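PDB 3DF6: ORF99 from Acidianus Filamentous Virus 1, which is of unknown function but probably belongs to the family of the anti-CRISPR protein AcrID1 and is stable to heat and acid. Local coordinates for residues C[9-12]-C[13-17]; C[31-34]-C[35-39]; C[50-54]-C[55-59]. The protein carries 2 engineered substitutions. All coordinates share one frame; numbering follows the deposited sequence.

Contact 1: residues C[9-12]-C[13-17]; sequences LLIK and VVDLF. With CA (calcium ion), chain J.
I11 and D15, one turn apart on the helix 3-18, bring a backbone carbonyl and a carboxylate to bear on the same calcium ion, one through a water and the other directly. OD1 of D15 binds the calcium at 2.3 Å, and four waters are bound to it as well. The second oxygen, OD2, stays 3.7 Å from the calcium and instead accepts from water 2, a ligand of the same ion, at 2.7 Å; metal, water and carboxylate thereby close a small ring that limits rotation of the acid. Water 1, also on the calcium, probably donates to O of I11, which takes the N-H of D15 at 2.9 Å as well. With CG of D15 set opposite its own carbonyl carbon (chi1 -72°), the carboxylate leans back toward the preceding turn and runs alongside the I11 branch, CG2 of I11 lying 3.9 Å from OD2.

The next pair, K12 and L16, meets through aliphatic carbons. A bend at chi2 (61°) folds the lysine's aliphatic chain over the leucine, so that K12 CE approaches L16 CG to 4.1 Å, while NZ remains well short of D15. L9 and V13 complete the same flank, with L9 CD2 meeting V13 CG2 at 3.8 Å.

The helix is thus clothed differently around its circumference. L10 and V13 pack on M27 of strand 25-34, V14 meets L41 and I11 meets E40 of helix 35-42, while K12, V13 and L16 pack on L9 of the second subunit, and L9 on its K12.

Contact 2: residues C[31-34]-C[35-39]; sequences TTLD and ELEFE
D34 and E37 form a capping box at the corner where strand 25-34 gives way to helix 35-42, the two short axes standing 95° apart. D34 occupies the N-cap position. Its backbone N donates to OE1 of E37 at 3.1 Å, reaching the anti side of that oxygen from 28° outside the carboxylate plane. A second capping bond, from N of L36 to OD1 of D34, is weak at 3.5 Å. E37 is present in two conformers, and the box describes one of them.

Helical bonding starts at the same residue, since N of F38 donates to O of D34 at 2.9 Å. Beneath the polar pair, L33 supplies the apolar side of the turn: its CG lies 4.0 Å from CB of E37, and its CD2 comes to the edge of the F38 ring, near the ring plane, 4.3 Å from CD1. That ring stacks on Y85 and meets Y77 edge-to-face.

Two carboxylates at the start of a helix would probably be favoured in their ionised form by the helix dipole, though mutual repulsion would oppose this. OE1 of E37 also has a weak hydrogen bond from ND1 of H7 on helix 3-18, which would add to that stabilisation if the histidine is charged.

Contact 3: residues C[50-54]-C[55-59]; sequences SAENN and GIFID
G55 and E52 are joined through one water at the end of the hairpin: water 5 accepts from N of G55 at 2.7 Å and donates to OE2 of E52 at 2.7 Å. The glycine takes a positive phi, as its place in the turn requires, and N54 before it does the same. I56 then brings the chain back into register. Its N donates to O of N53 at 3.0 Å, arriving well above the carbonyl plane, whereas the return bond from N of N53 to O of I56 measures 2.8 Å and is nearly straight. These two bonds close a type I' beta turn, with N54 and G55 at the corners, and define the tight two-residue hairpin that links strands 47-53 and 56-64.

F57 follows, on the face of the sheet that carries S50, E52 and D59, in a non-hydrogen-bonded pair with E52. The extended glutamate chain crosses the phenyl ring: CG lies 4.0 Å from the ring centroid and 18° off its normal, a CH-pi contact displaced toward the rim. Farther out, OE1 of E52 approaches CZ of F57 to 3.6 Å. The ring also meets Y77 with nearly parallel planes and has a cation-pi contact with R79, both on strand 69-80.

I58 points to the face that carries A51, N53 and I56, and forms a hydrogen-bonded pair with A51, its N donating to O of A51 at 2.9 Å. At D59, the S50 hydroxyl, held opposite its own backbone N (chi1 175°), swings across to donate to OD1 at 2.6 Å, coming from above the carboxylate plane. The other oxygen of this buried acid, OD2, accepts from OH of Y77 and, weakly, from OH of Y61.

Overall arrangement
From the N terminus the three contacts come in series, each closed before the next opens, so none nest or cross. Contact 1 spans successive turns within helix 3-18. Contact 2 turns the edge strand 25-34 into helix 35-42, and contact 3 reverses the chain between strands 47-53 and 56-64. Contacts 1 and 2 touch, L10 CD1 lying 3.9 Å from T31 CG2, which ties helix 3-18 to the strand-helix corner. Contact 3 stands apart, its centre about 17 Å from that of contact 2 and about 22 Å from that of contact 1. Both 25-34 and 47-53 are outermost strands of the antiparallel sheet, and Y77 between them meets F38 as well as F57.

Contact 1: residues C[9-12]-C[13-17]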
loop_
_atom_site.group_PDB
_atom_site.type_symbol
_atom_site.label_atom_id
_atom_site.label_comp_id
_atom_site.label_asym_id
_atom_site.label_seq_id
_atom_site.Cartn_x
_atom_site.Cartn_y
_atom_site.Cartn_z
ATOM N N LEU C 9 -1.891 10.518 4.069
ATOM C CA LEU C 9 -1.019 9.373 3.771
ATOM C C LEU C 9 -1.434 8.632 2.493
ATOM O O LEU C 9 -0.581 8.286 1.664
ATOM C CB LEU C 9 -0.901 8.407 4.964
ATOM C CG LEU C 9 -0.043 7.148 4.728
ATOM C CD1 LEU C 9 0.791 6.802 5.947
ATOM C CD2 LEU C 9 -0.890 5.914 4.285
ATOM N N LEU C 10 -2.734 8.407 2.306
ATOM C CA LEU C 10 -3.189 7.742 1.079
ATOM C C LEU C 10 -2.783 8.515 -0.181
ATOM O O LEU C 10 -2.375 7.909 -1.179
ATOM C CB LEU C 10 -4.703 7.539 1.084
ATOM C CG LEU C 10 -5.308 6.677 2.209
ATOM C CD1 LEU C 10 -6.835 6.599 2.068
ATOM C CD2 LEU C 10 -4.679 5.286 2.226
ATOM N N ILE C 11 -2.894 9.847 -0.116
ATOM C CA ILE C 11 -2.514 10.724 -1.222
ATOM C C ILE C 11 -1.017 10.593 -1.494
ATOM O O ILE C 11 -0.600 10.504 -2.651
ATOM C CB ILE C 11 -2.912 12.219 -0.946
ATOM C CG1 ILE C 11 -4.434 12.385 -0.960
ATOM C CG2 ILE C 11 -2.291 13.161 -1.979
ATOM C CD1 ILE C 11 -4.913 13.626 -0.222
ATOM N N LYS C 12 -0.225 10.600 -0.425
ATOM C CA LYS C 12 1.211 10.386 -0.491
ATOM C C LYS C 12 1.620 9.021 -1.078
ATOM O O LYS C 12 2.600 8.939 -1.838
ATOM C CB LYS C 12 1.817 10.561 0.898
ATOM C CG LYS C 12 3.334 10.451 0.954
ATOM C CD LYS C 12 4.047 11.512 0.094
ATOM C CE LYS C 12 5.547 11.498 0.395
ATOM N NZ LYS C 12 6.333 12.514 -0.365
ATOM N N VAL C 13 0.905 7.960 -0.690
ATOM C CA VAL C 13 1.110 6.626 -1.276
ATOM C C VAL C 13 0.993 6.732 -2.793
ATOM O O VAL C 13 1.866 6.239 -3.523
ATOM C CB VAL C 13 0.131 5.551 -0.682
ATOM C CG1 VAL C 13 0.107 4.236 -1.525
ATOM C CG2 VAL C 13 0.489 5.231 0.787
ATOM N N VAL C 14 -0.065 7.391 -3.264
ATOM C CA VAL C 14 -0.301 7.535 -4.704
ATOM C C VAL C 14 0.831 8.366 -5.338
ATOM O O VAL C 14 1.385 7.983 -6.379
ATOM C CB VAL C 14 -1.748 8.087 -5.009
ATOM C CG1 VAL C 14 -1.926 8.464 -6.483
ATOM C CG2 VAL C 14 -2.785 7.066 -4.606
ATOM N N ASP C 15 1.198 9.473 -4.684
ATOM C CA ASP C 15 2.340 10.259 -5.137
ATOM C C ASP C 15 3.628 9.429 -5.284
ATOM O O ASP C 15 4.325 9.549 -6.290
ATOM C CB ASP C 15 2.589 11.436 -4.198
ATOM C CG ASP C 15 1.535 12.503 -4.338
ATOM O OD1 ASP C 15 0.857 12.527 -5.388
ATOM O OD2 ASP C 15 1.378 13.313 -3.399
ATOM N N LEU C 16 3.920 8.599 -4.283
ATOM C CA LEU C 16 5.141 7.791 -4.262
ATOM C C LEU C 16 5.096 6.709 -5.346
ATOM O O LEU C 16 6.125 6.332 -5.933
ATOM C CB LEU C 16 5.312 7.131 -2.889
ATOM C CG LEU C 16 5.795 8.029 -1.755
ATOM C CD1 LEU C 16 5.532 7.318 -0.423
ATOM C CD2 LEU C 16 7.280 8.366 -1.902
ATOM N N PHE C 17 3.898 6.206 -5.585
ATOM C CA PHE C 17 3.644 5.275 -6.666
ATOM C C PHE C 17 3.915 5.940 -8.017
ATOM O O PHE C 17 4.643 5.378 -8.850
ATOM C CB PHE C 17 2.210 4.702 -6.580
ATOM C CG PHE C 17 1.741 4.051 -7.857
ATOM C CD1 PHE C 17 2.310 2.852 -8.292
ATOM C CD2 PHE C 17 0.755 4.656 -8.634
ATOM C CE1 PHE C 17 1.906 2.246 -9.487
ATOM C CE2 PHE C 17 0.323 4.058 -9.837
ATOM C CZ PHE C 17 0.910 2.858 -10.271
HETATM CA CA CA J . -1.026 13.477 -6.270
HETATM O O HOH W 1 -2.029 11.631 -5.020
HETATM O O HOH W 2 -0.530 15.099 -4.248
HETATM O O HOH W 3 -1.735 12.705 -8.534
HETATM O O HOH W 4 -2.383 15.432 -6.229
#

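Contact 2: residues C[31-34]-C[35-39]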
loop_
_atom_site.group_PDB
_atom_site.type_symbol
_atom_site.label_atom_id
_atom_site.label_comp_id
_atom_site.label_asym_id
_atom_site.label_seq_id
_atom_site.Cartn_x
_atom_site.Cartn_y
_atom_site.Cartn_z
ATOM N N THR C 31 -12.928 4.122 3.849
ATOM C CA THR C 31 -12.810 5.462 4.413
ATOM C C THR C 31 -13.476 6.449 3.454
ATOM O O THR C 31 -13.504 6.225 2.233
ATOM C CB THR C 31 -11.297 5.797 4.723
ATOM O OG1 THR C 31 -11.192 7.041 5.430
ATOM C CG2 THR C 31 -10.441 5.824 3.444
ATOM N N THR C 32 -14.041 7.520 4.003
ATOM C CA THR C 32 -14.814 8.448 3.196
ATOM C C THR C 32 -14.085 9.774 3.011
ATOM O O THR C 32 -13.824 10.500 3.980
ATOM C CB THR C 32 -16.236 8.669 3.784
ATOM O OG1 THR C 32 -16.928 7.419 3.800
ATOM C CG2 THR C 32 -17.035 9.663 2.922
ATOM N N LEU C 33 -13.781 10.071 1.753
ATOM C CA LEU C 33 -13.050 11.258 1.355
ATOM C C LEU C 33 -13.959 12.376 0.885
ATOM O O LEU C 33 -14.882 12.141 0.097
ATOM C CB LEU C 33 -12.112 10.941 0.190
ATOM C CG LEU C 33 -10.724 10.347 0.458
ATOM C CD1 LEU C 33 -10.821 9.000 1.170
ATOM C CD2 LEU C 33 -9.989 10.206 -0.863
ATOM N N ASP C 34 -13.650 13.588 1.362
ATOM C CA ASP C 34 -14.181 14.839 0.820
ATOM C C ASP C 34 -13.760 14.956 -0.663
ATOM O O ASP C 34 -12.746 14.389 -1.064
ATOM C CB ASP C 34 -13.586 15.985 1.655
ATOM C CG ASP C 34 -13.931 17.369 1.140
ATOM O OD1 ASP C 34 -14.789 17.528 0.242
ATOM O OD2 ASP C 34 -13.335 18.332 1.667
ATOM N N GLU C 35 -14.538 15.682 -1.466
ATOM C CA GLU C 35 -14.208 15.868 -2.876
ATOM C C GLU C 35 -12.785 16.385 -3.071
ATOM O O GLU C 35 -12.067 15.911 -3.954
ATOM C CB GLU C 35 -15.184 16.830 -3.558
ATOM C CG GLU C 35 -14.975 16.902 -5.084
ATOM C CD GLU C 35 -15.928 17.844 -5.762
ATOM O OE1 GLU C 35 -16.784 18.435 -5.078
ATOM O OE2 GLU C 35 -15.810 18.022 -6.989
ATOM N N LEU C 36 -12.396 17.362 -2.247
ATOM C CA LEU C 36 -11.041 17.925 -2.280
ATOM C C LEU C 36 -9.969 16.875 -2.066
ATOM O O LEU C 36 -8.943 16.897 -2.751
ATOM C CB LEU C 36 -10.872 19.046 -1.244
ATOM C CG LEU C 36 -11.649 20.317 -1.571
ATOM C CD1 LEU C 36 -11.800 21.211 -0.334
ATOM C CD2 LEU C 36 -11.026 21.083 -2.744
ATOM N N GLU C 37 -10.206 15.978 -1.107
ATOM C CA GLU C 37 -9.273 14.891 -0.855
ATOM C C GLU C 37 -9.239 13.925 -2.055
ATOM O O GLU C 37 -8.144 13.514 -2.494
ATOM C CB GLU C 37 -9.598 14.167 0.474
ATOM C CG GLU C 37 -9.813 15.139 1.704
ATOM C CD GLU C 37 -10.120 14.383 3.004
ATOM O OE1 GLU C 37 -11.024 13.499 3.000
ATOM O OE2 GLU C 37 -9.454 14.672 4.044
ATOM N N PHE C 38 -10.415 13.570 -2.576
ATOM C CA PHE C 38 -10.521 12.657 -3.722
ATOM C C PHE C 38 -9.784 13.199 -4.954
ATOM O O PHE C 38 -9.073 12.461 -5.629
ATOM C CB PHE C 38 -11.993 12.338 -4.016
ATOM C CG PHE C 38 -12.204 11.198 -4.998
ATOM C CD1 PHE C 38 -12.046 9.882 -4.605
ATOM C CD2 PHE C 38 -12.622 11.457 -6.300
ATOM C CE1 PHE C 38 -12.242 8.824 -5.507
ATOM C CE2 PHE C 38 -12.837 10.409 -7.216
ATOM C CZ PHE C 38 -12.631 9.081 -6.804
ATOM N N GLU C 39 -9.943 14.491 -5.216
ATOM C CA GLU C 39 -9.270 15.185 -6.313
ATOM C C GLU C 39 -7.754 15.248 -6.145
ATOM O O GLU C 39 -6.983 15.054 -7.104
ATOM C CB GLU C 39 -9.888 16.583 -6.494
ATOM C CG GLU C 39 -11.253 16.481 -7.127
ATOM C CD GLU C 39 -11.986 17.793 -7.230
ATOM O OE1 GLU C 39 -11.465 18.831 -6.752
ATOM O OE2 GLU C 39 -13.104 17.770 -7.801
#

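Contact 3: residues C[50-54]-C[55-59]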
loop_
_atom_site.group_PDB
_atom_site.type_symbol
_atom_site.label_atom_id
_atom_site.label_comp_id
_atom_site.label_asym_id
_atom_site.label_seq_id
_atom_site.Cartn_x
_atom_site.Cartn_y
_atom_site.Cartn_z
ATOM N N SER C 50 -14.329 5.170 -16.289
ATOM C CA SER C 50 -15.104 5.009 -15.068
ATOM C C SER C 50 -16.212 4.012 -15.351
ATOM O O SER C 50 -16.964 4.204 -16.290
ATOM C CB SER C 50 -15.720 6.348 -14.646
ATOM O OG SER C 50 -16.564 6.200 -13.522
ATOM N N ALA C 51 -16.290 2.953 -14.552
ATOM C CA ALA C 51 -17.295 1.913 -14.745
ATOM C C ALA C 51 -18.082 1.764 -13.451
ATOM O O ALA C 51 -17.496 1.709 -12.368
ATOM C CB ALA C 51 -16.624 0.595 -15.112
ATOM N N GLU C 52 -19.404 1.727 -13.580
ATOM C CA GLU C 52 -20.311 1.503 -12.462
ATOM C C GLU C 52 -20.856 0.085 -12.500
ATOM O O GLU C 52 -21.352 -0.395 -13.534
ATOM C CB GLU C 52 -21.480 2.496 -12.499
ATOM C CG GLU C 52 -22.374 2.498 -11.246
ATOM C CD GLU C 52 -23.619 3.370 -11.413
ATOM O OE1 GLU C 52 -23.624 4.231 -12.313
ATOM O OE2 GLU C 52 -24.600 3.189 -10.659
ATOM N N ASN C 53 -20.794 -0.577 -11.352
ATOM C CA ASN C 53 -21.346 -1.905 -11.210
ATOM C C ASN C 53 -21.944 -2.061 -9.812
ATOM O O ASN C 53 -21.234 -1.878 -8.832
ATOM C CB ASN C 53 -20.229 -2.922 -11.437
ATOM C CG ASN C 53 -20.734 -4.341 -11.469
ATOM O OD1 ASN C 53 -21.917 -4.584 -11.597
ATOM N ND2 ASN C 53 -19.825 -5.289 -11.336
ATOM N N ASN C 54 -23.240 -2.359 -9.725
ATOM C CA ASN C 54 -23.913 -2.570 -8.427
ATOM C C ASN C 54 -23.693 -1.439 -7.400
ATOM O O ASN C 54 -23.423 -1.706 -6.226
ATOM C CB ASN C 54 -23.486 -3.916 -7.802
ATOM C CG ASN C 54 -23.928 -5.118 -8.612
ATOM O OD1 ASN C 54 -24.373 -4.989 -9.754
ATOM N ND2 ASN C 54 -23.818 -6.300 -8.017
ATOM N N GLY C 55 -23.814 -0.188 -7.844
ATOM C CA GLY C 55 -23.675 0.973 -6.963
ATOM C C GLY C 55 -22.239 1.326 -6.617
ATOM O O GLY C 55 -22.000 2.244 -5.831
ATOM N N ILE C 56 -21.279 0.616 -7.208
ATOM C CA ILE C 56 -19.873 0.865 -6.938
ATOM C C ILE C 56 -19.170 1.280 -8.229
ATOM O O ILE C 56 -19.340 0.638 -9.279
ATOM C CB ILE C 56 -19.160 -0.382 -6.327
ATOM C CG1 ILE C 56 -19.891 -0.874 -5.070
ATOM C CG2 ILE C 56 -17.679 -0.058 -6.009
ATOM C CD1 ILE C 56 -19.339 -2.180 -4.427
ATOM N N PHE C 57 -18.387 2.352 -8.150
ATOM C CA PHE C 57 -17.497 2.735 -9.250
ATOM C C PHE C 57 -16.057 2.247 -9.153
ATOM O O PHE C 57 -15.376 2.416 -8.115
ATOM C CB PHE C 57 -17.411 4.245 -9.384
ATOM C CG PHE C 57 -18.692 4.871 -9.754
ATOM C CD1 PHE C 57 -18.953 5.208 -11.078
ATOM C CD2 PHE C 57 -19.667 5.101 -8.795
ATOM C CE1 PHE C 57 -20.147 5.785 -11.432
ATOM C CE2 PHE C 57 -20.886 5.688 -9.156
ATOM C CZ PHE C 57 -21.121 6.020 -10.477
ATOM N N ILE C 58 -15.571 1.688 -10.266
ATOM C CA ILE C 58 -14.131 1.474 -10.361
ATOM C C ILE C 58 -13.659 2.386 -11.480
ATOM O O ILE C 58 -14.074 2.224 -12.642
ATOM C CB ILE C 58 -13.706 0.035 -10.649
ATOM C CG1 ILE C 58 -14.249 -0.891 -9.560
ATOM C CG2 ILE C 58 -12.151 -0.020 -10.707
ATOM C CD1 ILE C 58 -13.983 -2.354 -9.764
ATOM N N ASP C 59 -12.830 3.361 -11.116
ATOM C CA ASP C 59 -12.193 4.208 -12.109
ATOM C C ASP C 59 -10.754 3.780 -12.339
ATOM O O ASP C 59 -10.052 3.387 -11.412
ATOM C CB ASP C 59 -12.204 5.672 -11.688
ATOM C CG ASP C 59 -13.598 6.275 -11.655
ATOM O OD1 ASP C 59 -14.612 5.576 -11.917
ATOM O OD2 ASP C 59 -13.670 7.470 -11.334
HETATM O O HOH W 5 -24.818 0.549 -10.231
#